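Local structure of cell wall surface anchor family protein (Streptococcus agalactiae serogroup V, 3TW0) at residues Ala34-Glu39 with Ile124-Ala128; Phe98-His103 with Thr136-Phe140; Val171-Thr177 with Ile325-Pro331; Ile223-Asp227 with Tyr279-Phe285; Tyr318-Thr322 with Glu364-Tyr368. The protein probably serves as the adhesive subunit at the pilus tip, with this chain carrying its magnesium-binding von Willebrand factor type A domain, and helps the bacterium attach to host surfaces. The protein carries 2 engineered substitutions. All coordinates share one frame; numbering follows the deposited sequence.

Contact 1 of 5, residues Ala34-Glu39 with Ile124-Ala128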
# COMPACT_ATOMS: atom_id res chain seq x y z
N ALA A 34 -9.66 3.11 -12.51
CA ALA A 34 -8.40 3.64 -13.05
C ALA A 34 -8.62 4.72 -14.10
O ALA A 34 -7.89 5.72 -14.12
CB ALA A 34 -7.55 2.56 -13.60
N LEU A 35 -9.59 4.50 -14.98
CA LEU A 35 -9.90 5.49 -16.02
C LEU A 35 -10.27 6.81 -15.34
O LEU A 35 -9.75 7.87 -15.70
CB LEU A 35 -11.04 5.00 -16.94
CG LEU A 35 -11.75 5.99 -17.90
CD1 LEU A 35 -10.85 6.60 -18.96
CD2 LEU A 35 -12.97 5.33 -18.56
N LYS A 36 -11.15 6.72 -14.35
CA LYS A 36 -11.66 7.90 -13.66
C LYS A 36 -10.59 8.59 -12.83
O LYS A 36 -10.53 9.83 -12.78
CB LYS A 36 -12.92 7.54 -12.85
CG LYS A 36 -14.16 7.19 -13.76
CD LYS A 36 -15.41 6.69 -13.00
CE LYS A 36 -15.36 7.03 -11.50
NZ LYS A 36 -16.62 7.67 -11.00
N ALA A 37 -9.74 7.79 -12.18
CA ALA A 37 -8.59 8.32 -11.44
C ALA A 37 -7.61 9.05 -12.37
O ALA A 37 -7.19 10.17 -12.09
CB ALA A 37 -7.90 7.20 -10.67
N GLY A 38 -7.29 8.44 -13.51
CA GLY A 38 -6.43 9.08 -14.48
C GLY A 38 -6.98 10.39 -15.03
O GLY A 38 -6.23 11.36 -15.22
N GLU A 39 -8.30 10.43 -15.24
CA GLU A 39 -8.94 11.66 -15.73
C GLU A 39 -8.93 12.77 -14.70
O GLU A 39 -8.69 13.94 -15.01
CB GLU A 39 -10.35 11.35 -16.23
CG GLU A 39 -10.27 10.55 -17.55
CD GLU A 39 -11.61 10.21 -18.13
OE1 GLU A 39 -12.63 10.30 -17.40
OE2 GLU A 39 -11.64 9.85 -19.31
N ILE A 124 0.38 9.11 -17.36
CA ILE A 124 -0.79 8.83 -16.55
C ILE A 124 -1.50 7.56 -17.09
O ILE A 124 -2.08 7.60 -18.16
CB ILE A 124 -1.78 10.04 -16.56
CG1 ILE A 124 -1.20 11.25 -15.83
CG2 ILE A 124 -3.13 9.69 -15.95
CD1 ILE A 124 -1.98 12.53 -16.12
N PRO A 125 -1.46 6.44 -16.35
CA PRO A 125 -2.24 5.28 -16.80
C PRO A 125 -3.77 5.50 -16.66
O PRO A 125 -4.23 6.29 -15.80
CB PRO A 125 -1.79 4.19 -15.85
CG PRO A 125 -1.52 4.93 -14.56
CD PRO A 125 -0.83 6.20 -15.04
N LYS A 126 -4.54 4.78 -17.48
CA LYS A 126 -6.00 4.84 -17.49
C LYS A 126 -6.53 3.44 -17.20
O LYS A 126 -7.74 3.19 -17.27
CB LYS A 126 -6.50 5.33 -18.86
CG LYS A 126 -6.01 6.75 -19.25
CD LYS A 126 -6.75 7.83 -18.47
CE LYS A 126 -6.33 9.25 -18.88
NZ LYS A 126 -6.93 9.65 -20.18
N GLU A 127 -5.63 2.52 -16.89
CA GLU A 127 -6.02 1.15 -16.59
C GLU A 127 -5.01 0.59 -15.60
O GLU A 127 -3.89 1.08 -15.54
CB GLU A 127 -6.10 0.30 -17.90
CG GLU A 127 -6.63 -1.15 -17.73
CD GLU A 127 -8.03 -1.21 -17.13
OE1 GLU A 127 -9.03 -1.16 -17.89
OE2 GLU A 127 -8.15 -1.30 -15.89
N ALA A 128 -5.45 -0.42 -14.83
CA ALA A 128 -4.59 -1.20 -13.91
C ALA A 128 -4.50 -2.69 -14.37
O ALA A 128 -5.24 -3.10 -15.27
CB ALA A 128 -5.14 -1.09 -12.49
O HOH W 1 -5.15 5.57 -13.25
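Lys126 turns its CG away from its own carbonyl carbon (chi1 -60°) and bends again at chi2 (-75°) and chi4, which lays its aliphatic part along helix 33-48 beside Gly38; Lys126 CE comes to 4.1 Å from Gly38 C. Ile124 places its CG2 branch anti to its backbone N, and that methyl meets Gly38 O at 3.6 Å. Gly38 has no side chain, so the loop backbone can lie close to the helix here: Pro125 O is 3.8 Å from Gly38 CA. One turn back, the CB of Ala34 packs 3.6 Å from Glu127 CA. Leu35 N and Lys126 O are 3.2 Å apart, but the angle is too poor for a hydrogen bond. Asn25 serves both instead, its OD1 accepting from Leu35 N and its ND2 donating to Lys126 O. Water 1 bridges two carbonyls, 2.9 Å from Ala34 O and 2.8 Å from Pro125 O. The ammonium of Lys126 makes its salt bridge with Glu42, further along the same helix. The loop thus lies against helix 33-48, downstream of the DxSxS motif (Asp18, Ser20, Ser22) of the metal-ion-dependent adhesion site, with the side chain of Ala128 about 7 Å from that of Ser20, an arrangement that belongs to the metal-binding end of a von Willebrand factor type A domain.

Contact 2 of 5, residues Phe98-His103 with Thr136-Phe140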
# COMPACT_ATOMS: atom_id res chain seq x y z
N PHE A 98 8.69 -12.54 -6.94
CA PHE A 98 8.62 -12.15 -8.35
C PHE A 98 9.46 -10.92 -8.52
O PHE A 98 9.48 -10.05 -7.63
CB PHE A 98 7.20 -11.81 -8.76
CG PHE A 98 6.31 -13.00 -8.90
CD1 PHE A 98 6.13 -13.60 -10.14
CD2 PHE A 98 5.63 -13.50 -7.80
CE1 PHE A 98 5.27 -14.69 -10.28
CE2 PHE A 98 4.78 -14.58 -7.92
CZ PHE A 98 4.60 -15.18 -9.17
N THR A 99 10.13 -10.82 -9.66
CA THR A 99 11.02 -9.70 -9.93
C THR A 99 10.70 -9.23 -11.32
O THR A 99 10.62 -10.06 -12.24
CB THR A 99 12.50 -10.13 -9.76
OG1 THR A 99 12.73 -10.46 -8.38
CG2 THR A 99 13.48 -9.04 -10.18
N ALA A 100 10.43 -7.93 -11.49
CA ALA A 100 10.05 -7.38 -12.80
C ALA A 100 10.37 -5.91 -12.91
O ALA A 100 10.66 -5.24 -11.90
CB ALA A 100 8.57 -7.58 -13.08
N THR A 101 10.27 -5.40 -14.15
CA THR A 101 10.43 -4.00 -14.44
C THR A 101 9.06 -3.35 -14.45
O THR A 101 8.16 -3.78 -15.20
CB THR A 101 11.15 -3.80 -15.80
OG1 THR A 101 12.47 -4.38 -15.71
CG2 THR A 101 11.28 -2.34 -16.15
N THR A 102 8.87 -2.33 -13.62
CA THR A 102 7.56 -1.66 -13.49
C THR A 102 7.36 -0.77 -14.70
O THR A 102 8.33 -0.37 -15.33
CB THR A 102 7.49 -0.79 -12.21
OG1 THR A 102 8.59 0.13 -12.19
CG2 THR A 102 7.54 -1.67 -10.92
N HIS A 103 6.11 -0.48 -15.03
CA HIS A 103 5.77 0.62 -15.91
C HIS A 103 6.29 1.94 -15.31
O HIS A 103 6.28 2.13 -14.10
CB HIS A 103 4.25 0.77 -16.00
CG HIS A 103 3.53 -0.40 -16.59
ND1 HIS A 103 3.78 -0.86 -17.87
CD2 HIS A 103 2.53 -1.17 -16.10
CE1 HIS A 103 2.97 -1.87 -18.14
NE2 HIS A 103 2.21 -2.09 -17.08
N THR A 136 2.54 -11.43 -14.47
CA THR A 136 3.73 -11.09 -13.72
C THR A 136 3.57 -9.73 -13.01
O THR A 136 3.86 -9.62 -11.83
CB THR A 136 4.99 -11.18 -14.60
OG1 THR A 136 5.11 -12.54 -15.02
CG2 THR A 136 6.27 -10.82 -13.83
N LEU A 137 3.07 -8.72 -13.72
CA LEU A 137 2.98 -7.36 -13.18
C LEU A 137 1.75 -7.24 -12.29
O LEU A 137 1.66 -6.38 -11.44
CB LEU A 137 2.94 -6.33 -14.31
CG LEU A 137 4.30 -5.98 -14.96
CD1 LEU A 137 4.13 -4.91 -16.06
CD2 LEU A 137 5.23 -5.47 -13.90
N TYR A 138 0.80 -8.14 -12.51
CA TYR A 138 -0.33 -8.31 -11.62
C TYR A 138 0.14 -8.58 -10.18
O TYR A 138 -0.52 -8.17 -9.24
CB TYR A 138 -1.24 -9.47 -12.08
CG TYR A 138 -2.48 -9.63 -11.21
CD1 TYR A 138 -3.60 -8.82 -11.41
CD2 TYR A 138 -2.53 -10.59 -10.19
CE1 TYR A 138 -4.72 -8.96 -10.64
CE2 TYR A 138 -3.65 -10.74 -9.41
CZ TYR A 138 -4.74 -9.90 -9.63
OH TYR A 138 -5.87 -10.02 -8.86
N GLN A 139 1.27 -9.28 -10.05
CA GLN A 139 1.89 -9.56 -8.74
C GLN A 139 2.43 -8.33 -7.98
O GLN A 139 2.76 -8.43 -6.78
CB GLN A 139 3.07 -10.53 -8.91
CG GLN A 139 2.73 -11.83 -9.61
CD GLN A 139 1.54 -12.52 -8.99
OE1 GLN A 139 1.52 -12.78 -7.79
NE2 GLN A 139 0.55 -12.86 -9.81
N PHE A 140 2.56 -7.21 -8.70
CA PHE A 140 3.03 -5.93 -8.15
C PHE A 140 1.87 -4.96 -7.91
O PHE A 140 2.07 -3.73 -7.74
CB PHE A 140 4.10 -5.33 -9.08
CG PHE A 140 5.33 -6.16 -9.16
CD1 PHE A 140 6.45 -5.84 -8.38
CD2 PHE A 140 5.37 -7.30 -9.96
CE1 PHE A 140 7.60 -6.64 -8.42
CE2 PHE A 140 6.52 -8.11 -10.01
CZ PHE A 140 7.62 -7.79 -9.25
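Strand residues Phe98-Thr101 pass a tight, helix-like turn at Thr136-Gln139 with no backbone pairing between them, CA of Ala100 and CA of Leu137 being 7.1 Å apart. Gln139 CG, anti to its carbonyl carbon (chi1 -55°), sits over the middle of the Phe98 ring, 3.6 Å from the centroid and almost exactly on the ring normal, in a CH-pi contact. The bend at chi2 then swings the amide across the ring, the two planes 32° apart, and Gln139 NE2 donates to Arg135 O. Strand 97-101 pairs antiparallel with strand 70-78, in a sheet separate from the parallel one at the core of the von Willebrand factor type A fold, and the turn carrying Phe140 packs against that second sheet. The outer end of the Phe140 ring meets the strand, with Thr99 CA at its edge: Phe140 CE2 lies 3.7 Å from Ala100 CB, and Phe140 CZ comes to 3.3 Å from Phe98 O. Ala100 CB also meets the CD2 branch of Leu137 at 4.0 Å, while the other branch, CD1, stands over one face of the His103 imidazole, 4.0 Å from its centroid and 28° off the normal. His103 NE2 is hydrogen-bonded to Glu129 OE2, and the Tyr105 ring meets the same imidazole.

Contact 3 of 5, residues Val171-Thr177 with Ile325-Pro331. With ACT (acetate ion), chain F.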
# COMPACT_ATOMS: atom_id res chain seq x y z
N VAL A 171 -5.17 10.21 -5.14
CA VAL A 171 -6.34 9.62 -5.79
C VAL A 171 -6.29 8.10 -5.70
O VAL A 171 -5.35 7.44 -6.21
CB VAL A 171 -6.41 10.02 -7.29
CG1 VAL A 171 -7.73 9.57 -7.86
CG2 VAL A 171 -6.20 11.53 -7.43
N THR A 172 -7.32 7.52 -5.08
CA THR A 172 -7.25 6.12 -4.65
C THR A 172 -8.64 5.62 -4.34
O THR A 172 -9.58 6.41 -4.21
CB THR A 172 -6.33 6.01 -3.39
OG1 THR A 172 -6.32 4.68 -2.87
CG2 THR A 172 -6.78 6.98 -2.28
N ASP A 173 -8.81 4.30 -4.24
CA ASP A 173 -10.07 3.76 -3.75
C ASP A 173 -10.06 3.56 -2.22
O ASP A 173 -11.04 3.11 -1.62
CB ASP A 173 -10.47 2.47 -4.51
CG ASP A 173 -9.48 1.33 -4.29
OD1 ASP A 173 -8.75 1.37 -3.29
OD2 ASP A 173 -9.44 0.40 -5.10
N GLY A 174 -8.94 3.93 -1.59
CA GLY A 174 -8.84 4.00 -0.13
C GLY A 174 -8.62 2.71 0.64
O GLY A 174 -8.92 2.65 1.85
N VAL A 175 -8.09 1.68 -0.00
CA VAL A 175 -7.90 0.40 0.72
C VAL A 175 -6.46 -0.09 0.66
O VAL A 175 -6.09 -0.82 -0.28
CB VAL A 175 -8.87 -0.72 0.23
CG1 VAL A 175 -8.73 -1.97 1.11
CG2 VAL A 175 -10.33 -0.22 0.21
N PRO A 176 -5.63 0.33 1.63
CA PRO A 176 -4.25 -0.13 1.60
C PRO A 176 -4.15 -1.56 2.06
O PRO A 176 -4.89 -1.98 2.97
CB PRO A 176 -3.55 0.81 2.58
CG PRO A 176 -4.63 1.10 3.62
CD PRO A 176 -5.90 1.20 2.80
N THR A 177 -3.25 -2.32 1.44
CA THR A 177 -3.17 -3.76 1.65
C THR A 177 -1.71 -4.19 1.82
O THR A 177 -1.38 -5.36 1.71
CB THR A 177 -3.74 -4.51 0.44
OG1 THR A 177 -3.02 -4.11 -0.73
CG2 THR A 177 -5.22 -4.21 0.22
N ILE A 325 -12.26 7.09 -5.23
CA ILE A 325 -12.86 6.64 -6.48
C ILE A 325 -13.54 5.29 -6.33
O ILE A 325 -12.90 4.30 -5.97
CB ILE A 325 -11.81 6.60 -7.61
CG1 ILE A 325 -11.21 8.00 -7.82
CG2 ILE A 325 -12.43 6.02 -8.91
CD1 ILE A 325 -11.10 8.40 -9.22
N GLY A 326 -14.83 5.25 -6.64
CA GLY A 326 -15.65 4.03 -6.56
C GLY A 326 -15.42 3.24 -5.28
O GLY A 326 -14.97 2.10 -5.34
N VAL A 327 -15.72 3.86 -4.14
CA VAL A 327 -15.26 3.38 -2.82
C VAL A 327 -16.17 2.29 -2.26
O VAL A 327 -17.36 2.55 -1.98
CB VAL A 327 -15.17 4.57 -1.80
CG1 VAL A 327 -14.69 4.11 -0.40
CG2 VAL A 327 -14.26 5.69 -2.33
N ASN A 328 -15.64 1.08 -2.09
CA ASN A 328 -16.41 -0.01 -1.46
C ASN A 328 -15.63 -0.88 -0.48
O ASN A 328 -16.21 -1.77 0.11
CB ASN A 328 -17.12 -0.89 -2.51
CG ASN A 328 -16.16 -1.85 -3.23
OD1 ASN A 328 -14.97 -1.91 -2.90
ND2 ASN A 328 -16.66 -2.58 -4.22
N GLY A 329 -14.32 -0.66 -0.32
CA GLY A 329 -13.52 -1.48 0.60
C GLY A 329 -12.82 -2.74 0.07
O GLY A 329 -12.25 -3.50 0.85
N ASP A 330 -12.82 -2.93 -1.26
CA ASP A 330 -12.14 -4.09 -1.86
C ASP A 330 -10.60 -3.96 -1.81
O ASP A 330 -10.07 -2.93 -2.22
CB ASP A 330 -12.64 -4.32 -3.30
CG ASP A 330 -12.08 -5.61 -3.97
OD1 ASP A 330 -11.91 -6.66 -3.30
OD2 ASP A 330 -11.84 -5.58 -5.20
N PRO A 331 -9.89 -4.98 -1.26
CA PRO A 331 -10.39 -6.17 -0.52
C PRO A 331 -10.33 -6.07 1.03
O PRO A 331 -9.35 -5.53 1.57
CB PRO A 331 -9.41 -7.26 -0.96
CG PRO A 331 -8.08 -6.48 -1.03
CD PRO A 331 -8.44 -5.08 -1.51
C ACT F . -4.87 -4.33 -4.28
O ACT F . -5.44 -3.38 -4.84
OXT ACT F . -4.33 -4.03 -3.19
CH3 ACT F . -4.82 -5.73 -4.87
O HOH W 2 -12.59 0.98 -2.09
O HOH W 3 -11.47 -0.99 -3.65
O HOH W 4 -7.00 -2.07 -2.59
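Val171 meets Ile325 at the end of strand 165-172, a central strand of the parallel sheet of this von Willebrand factor type A fold, just before the chain enters the metal-ion-dependent adhesion site. Val171 CG1 packs 3.8 Å from Ile325 CD1. Next along, Thr172 O accepts the cross-segment bond from Ile325 N at 2.9 Å, while Thr172 OG1 closes an ST turn onto Gly174 N and bonds to Asp18. Asp173 holds its carboxylate between its backbone N and carbonyl carbon (chi1 64°), where OD2 meets Ser22 OG in a hydrogen bond; Asp173 CB lies 3.4 Å from Ile325 O. Asp173 is a ligand of a magnesium site seen for this protein but not filled in this chain; the magnesium present here is held by Ser20, Ser22 and Thr143. Water 2 joins Asp173 O to Gly329 N, water 3 donates to Asp330 O and, weakly, to Asp173 OD2, and water 4 joins Val175 O to Asp330 O. Val175 CG2 meets Gly329 CA at 3.5 Å, and opposite Val175, Asn328 OD1 accepts from Asp330 N in an Asx turn. Last, the Thr177 side chain crosses the cis-proline Pro331 at about a right angle, CG2 3.8 Å from CD. An acetate, probably from the crystallisation liquor, is held by Thr143 OG1, Ser22 N and Thr177 OG1, which donates to its OXT at 2.8 Å.

Contact 4 of 5, residues Ile223-Asp227 with Tyr279-Phe285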
# COMPACT_ATOMS: atom_id res chain seq x y z
N ILE A 223 10.78 -7.46 4.22
CA ILE A 223 10.42 -6.78 5.50
C ILE A 223 8.96 -6.27 5.60
O ILE A 223 8.48 -5.90 6.66
CB ILE A 223 11.38 -5.56 5.81
CG1 ILE A 223 11.26 -4.46 4.75
CG2 ILE A 223 12.84 -6.01 6.01
CD1 ILE A 223 11.85 -3.07 5.20
N VAL A 224 8.28 -6.19 4.48
CA VAL A 224 6.97 -5.56 4.42
C VAL A 224 5.86 -6.44 4.99
O VAL A 224 5.97 -7.67 5.01
CB VAL A 224 6.70 -5.26 2.96
CG1 VAL A 224 5.27 -5.48 2.61
CG2 VAL A 224 7.21 -3.86 2.58
N LYS A 225 4.77 -5.81 5.45
CA LYS A 225 3.57 -6.57 5.88
C LYS A 225 2.54 -6.57 4.77
O LYS A 225 2.39 -5.57 4.04
CB LYS A 225 2.93 -5.98 7.16
CG LYS A 225 3.82 -6.01 8.41
CD LYS A 225 4.26 -7.40 8.80
CE LYS A 225 5.19 -7.39 10.01
NZ LYS A 225 5.15 -8.69 10.83
N GLY A 226 1.81 -7.66 4.64
CA GLY A 226 0.81 -7.76 3.57
C GLY A 226 1.42 -8.05 2.20
O GLY A 226 2.61 -7.84 1.99
N ASP A 227 0.59 -8.57 1.31
CA ASP A 227 0.95 -8.86 -0.08
C ASP A 227 -0.14 -8.45 -1.07
O ASP A 227 -0.17 -8.98 -2.18
CB ASP A 227 1.26 -10.36 -0.25
CG ASP A 227 0.06 -11.27 0.08
OD1 ASP A 227 -1.03 -10.78 0.42
OD2 ASP A 227 0.23 -12.50 -0.01
N TYR A 279 3.97 -12.52 7.21
CA TYR A 279 3.79 -11.11 6.96
C TYR A 279 2.31 -10.75 6.74
O TYR A 279 1.96 -9.58 6.70
CB TYR A 279 4.69 -10.60 5.82
CG TYR A 279 4.59 -11.33 4.51
CD1 TYR A 279 5.68 -12.04 4.00
CD2 TYR A 279 3.42 -11.29 3.76
CE1 TYR A 279 5.59 -12.71 2.78
CE2 TYR A 279 3.33 -11.94 2.56
CZ TYR A 279 4.43 -12.65 2.07
OH TYR A 279 4.31 -13.30 0.85
N ASN A 280 1.44 -11.74 6.67
CA ASN A 280 -0.01 -11.48 6.65
C ASN A 280 -0.73 -11.59 7.99
O ASN A 280 -1.94 -11.38 8.05
CB ASN A 280 -0.71 -12.37 5.62
CG ASN A 280 -0.56 -11.83 4.20
OD1 ASN A 280 -0.74 -10.63 3.96
ND2 ASN A 280 -0.23 -12.72 3.26
N TRP A 281 0.01 -11.93 9.05
CA TRP A 281 -0.55 -12.25 10.37
C TRP A 281 -0.78 -11.00 11.20
O TRP A 281 -0.07 -10.01 11.07
CB TRP A 281 0.45 -13.10 11.17
CG TRP A 281 0.72 -14.50 10.66
CD1 TRP A 281 0.23 -15.08 9.51
CD2 TRP A 281 1.58 -15.48 11.26
NE1 TRP A 281 0.70 -16.37 9.38
CE2 TRP A 281 1.54 -16.64 10.43
CE3 TRP A 281 2.37 -15.51 12.42
CZ2 TRP A 281 2.25 -17.80 10.73
CZ3 TRP A 281 3.09 -16.67 12.71
CH2 TRP A 281 3.01 -17.81 11.88
N VAL A 282 -1.72 -11.07 12.13
CA VAL A 282 -1.77 -10.04 13.18
C VAL A 282 -0.40 -10.06 13.85
O VAL A 282 0.20 -11.12 14.03
CB VAL A 282 -2.92 -10.32 14.18
CG1 VAL A 282 -2.83 -9.40 15.39
CG2 VAL A 282 -4.23 -10.11 13.49
N TYR A 283 0.13 -8.88 14.15
CA TYR A 283 1.42 -8.81 14.82
C TYR A 283 1.40 -7.63 15.81
O TYR A 283 0.50 -6.79 15.77
CB TYR A 283 2.58 -8.68 13.79
CG TYR A 283 2.74 -7.26 13.27
CD1 TYR A 283 1.90 -6.77 12.27
CD2 TYR A 283 3.70 -6.41 13.81
CE1 TYR A 283 2.03 -5.47 11.80
CE2 TYR A 283 3.83 -5.08 13.35
CZ TYR A 283 2.99 -4.63 12.35
OH TYR A 283 3.12 -3.36 11.90
N PRO A 284 2.39 -7.56 16.69
CA PRO A 284 3.57 -8.41 16.82
C PRO A 284 3.26 -9.80 17.38
O PRO A 284 2.20 -10.01 17.97
CB PRO A 284 4.46 -7.64 17.79
CG PRO A 284 3.45 -6.89 18.65
CD PRO A 284 2.26 -6.61 17.83
N PHE A 285 4.18 -10.74 17.12
CA PHE A 285 4.18 -12.08 17.69
C PHE A 285 5.65 -12.47 17.99
O PHE A 285 6.57 -11.99 17.30
CB PHE A 285 3.54 -13.08 16.71
CG PHE A 285 4.18 -13.11 15.34
CD1 PHE A 285 5.34 -13.85 15.10
CD2 PHE A 285 3.64 -12.39 14.28
CE1 PHE A 285 5.95 -13.85 13.85
CE2 PHE A 285 4.23 -12.41 13.01
CZ PHE A 285 5.39 -13.15 12.79
O HOH W 5 2.65 -10.01 10.48
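Lys225 lays its chain over one face of the Tyr283 ring. Lys225 CE sits 3.9 Å from the Tyr283 centroid, only 5° off the normal, and Lys225 NZ makes a cation-pi contact with the same centroid at 4.1 Å, nearer the CB side of the ring. The bend at chi2 (-59°) turns the chain toward this face. Water 5 accepts from Lys225 NZ and donates to Trp281 O. Behind the lysine, Gly226 N donates to Tyr279 O at 2.8 Å in a nearly straight bond, from 46° above the carbonyl plane, tying the loop after helix 220-223 to the loop after strand 271-276. At the far end Asn280 ND2 reaches Asp227 OD2 in a weak bond of 3.3 Å, and Asp227 CB packs 3.8 Å from Tyr279 CE2. Further out, Asp227 OD1 is taken by Glu229 N, and Tyr283 OH by Ile182 N, which helps fix the ring. With aromatic pi density on one side and a water, itself bonded to Trp281 O, as hydrogen-bond partner, the ammonium would probably remain charged although no carboxylate of either segment meets it.

Contact 5 of 5, residues Tyr318-Thr322 with Glu364-Tyr368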
# COMPACT_ATOMS: atom_id res chain seq x y z
N TYR A 318 1.88 20.99 5.50
CA TYR A 318 1.31 21.29 4.19
C TYR A 318 -0.03 20.59 3.97
O TYR A 318 -0.52 19.91 4.87
CB TYR A 318 2.28 21.07 3.04
CG TYR A 318 2.97 19.75 2.99
CD1 TYR A 318 2.27 18.59 2.65
CD2 TYR A 318 4.35 19.64 3.22
CE1 TYR A 318 2.91 17.39 2.59
CE2 TYR A 318 5.00 18.43 3.14
CZ TYR A 318 4.27 17.31 2.83
OH TYR A 318 4.89 16.08 2.76
N ASP A 319 -0.63 20.76 2.80
CA ASP A 319 -1.97 20.24 2.57
C ASP A 319 -1.98 18.84 1.98
O ASP A 319 -1.20 18.54 1.11
CB ASP A 319 -2.76 21.17 1.66
CG ASP A 319 -3.07 22.47 2.33
OD1 ASP A 319 -3.84 22.45 3.31
OD2 ASP A 319 -2.51 23.49 1.91
N ILE A 320 -2.90 18.00 2.44
CA ILE A 320 -3.09 16.72 1.79
C ILE A 320 -4.56 16.53 1.50
O ILE A 320 -5.40 16.51 2.43
CB ILE A 320 -2.49 15.52 2.59
CG1 ILE A 320 -1.00 15.77 2.96
CG2 ILE A 320 -2.63 14.23 1.75
CD1 ILE A 320 -0.77 16.29 4.38
N PHE A 321 -4.87 16.43 0.21
CA PHE A 321 -6.23 16.19 -0.25
C PHE A 321 -6.35 14.78 -0.80
O PHE A 321 -5.51 14.37 -1.61
CB PHE A 321 -6.64 17.20 -1.34
CG PHE A 321 -6.57 18.65 -0.93
CD1 PHE A 321 -6.30 19.02 0.39
CD2 PHE A 321 -6.78 19.65 -1.87
CE1 PHE A 321 -6.24 20.38 0.76
CE2 PHE A 321 -6.72 21.01 -1.50
CZ PHE A 321 -6.46 21.37 -0.17
N THR A 322 -7.39 14.06 -0.39
CA THR A 322 -7.63 12.71 -0.87
C THR A 322 -8.95 12.61 -1.66
O THR A 322 -10.02 13.03 -1.19
CB THR A 322 -7.62 11.70 0.29
OG1 THR A 322 -6.52 11.97 1.13
CG2 THR A 322 -7.45 10.27 -0.22
N GLU A 364 -12.13 22.95 -1.88
CA GLU A 364 -10.79 22.83 -1.30
C GLU A 364 -9.71 23.51 -2.18
O GLU A 364 -8.84 24.23 -1.66
CB GLU A 364 -10.46 21.37 -0.95
CG GLU A 364 -10.41 20.39 -2.16
CD GLU A 364 -10.15 18.92 -1.75
OE1 GLU A 364 -10.09 18.63 -0.52
OE2 GLU A 364 -10.01 18.06 -2.66
N LEU A 365 -9.79 23.32 -3.51
CA LEU A 365 -8.79 23.83 -4.45
C LEU A 365 -8.88 25.34 -4.65
O LEU A 365 -7.87 25.99 -4.96
CB LEU A 365 -8.95 23.16 -5.82
CG LEU A 365 -8.53 21.69 -5.94
CD1 LEU A 365 -8.99 21.12 -7.25
CD2 LEU A 365 -7.01 21.54 -5.79
N ASN A 366 -10.08 25.87 -4.48
CA ASN A 366 -10.37 27.29 -4.71
C ASN A 366 -9.39 28.28 -4.06
O ASN A 366 -8.99 29.25 -4.71
CB ASN A 366 -11.82 27.61 -4.32
CG ASN A 366 -12.23 29.04 -4.69
OD1 ASN A 366 -12.05 29.51 -5.83
ND2 ASN A 366 -12.80 29.74 -3.71
N LYS A 367 -9.03 28.03 -2.80
CA LYS A 367 -7.95 28.74 -2.08
C LYS A 367 -6.72 29.11 -2.94
O LYS A 367 -6.21 30.24 -2.86
CB LYS A 367 -7.50 27.89 -0.88
CG LYS A 367 -6.07 28.16 -0.38
CD LYS A 367 -5.42 26.90 0.22
CE LYS A 367 -5.70 26.73 1.71
NZ LYS A 367 -5.46 25.34 2.17
N TYR A 368 -6.24 28.17 -3.75
CA TYR A 368 -5.03 28.38 -4.54
C TYR A 368 -5.32 29.14 -5.81
O TYR A 368 -4.59 30.06 -6.16
CB TYR A 368 -4.39 27.04 -4.94
CG TYR A 368 -4.20 26.05 -3.82
CD1 TYR A 368 -3.27 26.28 -2.81
CD2 TYR A 368 -4.94 24.87 -3.78
CE1 TYR A 368 -3.09 25.36 -1.79
CE2 TYR A 368 -4.77 23.94 -2.76
CZ TYR A 368 -3.84 24.20 -1.77
OH TYR A 368 -3.64 23.29 -0.75
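Phe321 has the carboxylate of Glu364 stacked over one face of its ring, the two planes only 14° apart. Glu364 OE1 lies 3.5 Å from CG of Phe321, off the ring centre toward the rim, and the two side chains run antiparallel alongside each other. Glu364 CG stands between its own backbone N and carbonyl carbon (chi1 63°), and the extended chain beyond it carries CG and the carboxylate along the ring face. Glu364 CB makes a CH-pi contact, 4.2 Å from the Phe321 centroid. At the ring's edge, CE2 of Phe321 comes to 3.7 Å from Tyr368 CE2, lying in the plane of the tyrosine. The tyrosine hydroxyl then reaches back to the strand: Tyr368 OH donates a weak bond of 2.9 Å to Asp319 OD2. Lys367 joins the same carboxylate in a long salt bridge, NZ to OD2 of Asp319 at 3.5 Å, giving one oxygen two weak partners. Leu365 CD2 reaches the edge of Phe321, and the leucine side chain also packs on Leu44 and Lys47 of helix 33-48. Helix 358-366 and the residues after it thus pack on the Asp319 and Phe321 side of strand 319-324, which lies between strands 165-172 and 352-354 in the parallel sheet of the von Willebrand factor type A fold.

Overall arrangement
Contact 3 lies closest to the metal, with the side chain of Asp173 about 4 Å from the bound magnesium; the side chain of Ala128 in contact 1 is about 8 Å from the ion, and the side chains of Phe140 in contact 2 and Asp227 in contact 4 are each about 12 Å away. Contacts 1 and 3 touch, Ile325 CD1 packing 3.3 Å from Ala37 N, their centres about 14 Å apart. Contact 5 meets contact 3 through the methyls of Thr172 and Thr322 on neighbouring strands, then leads away from the annotated sites. Contacts 2 and 4 approach to about 5 Å between nearest atoms, while the centres of contacts 4 and 5 lie about 34 Å apart, on opposite sides of the chain's centre.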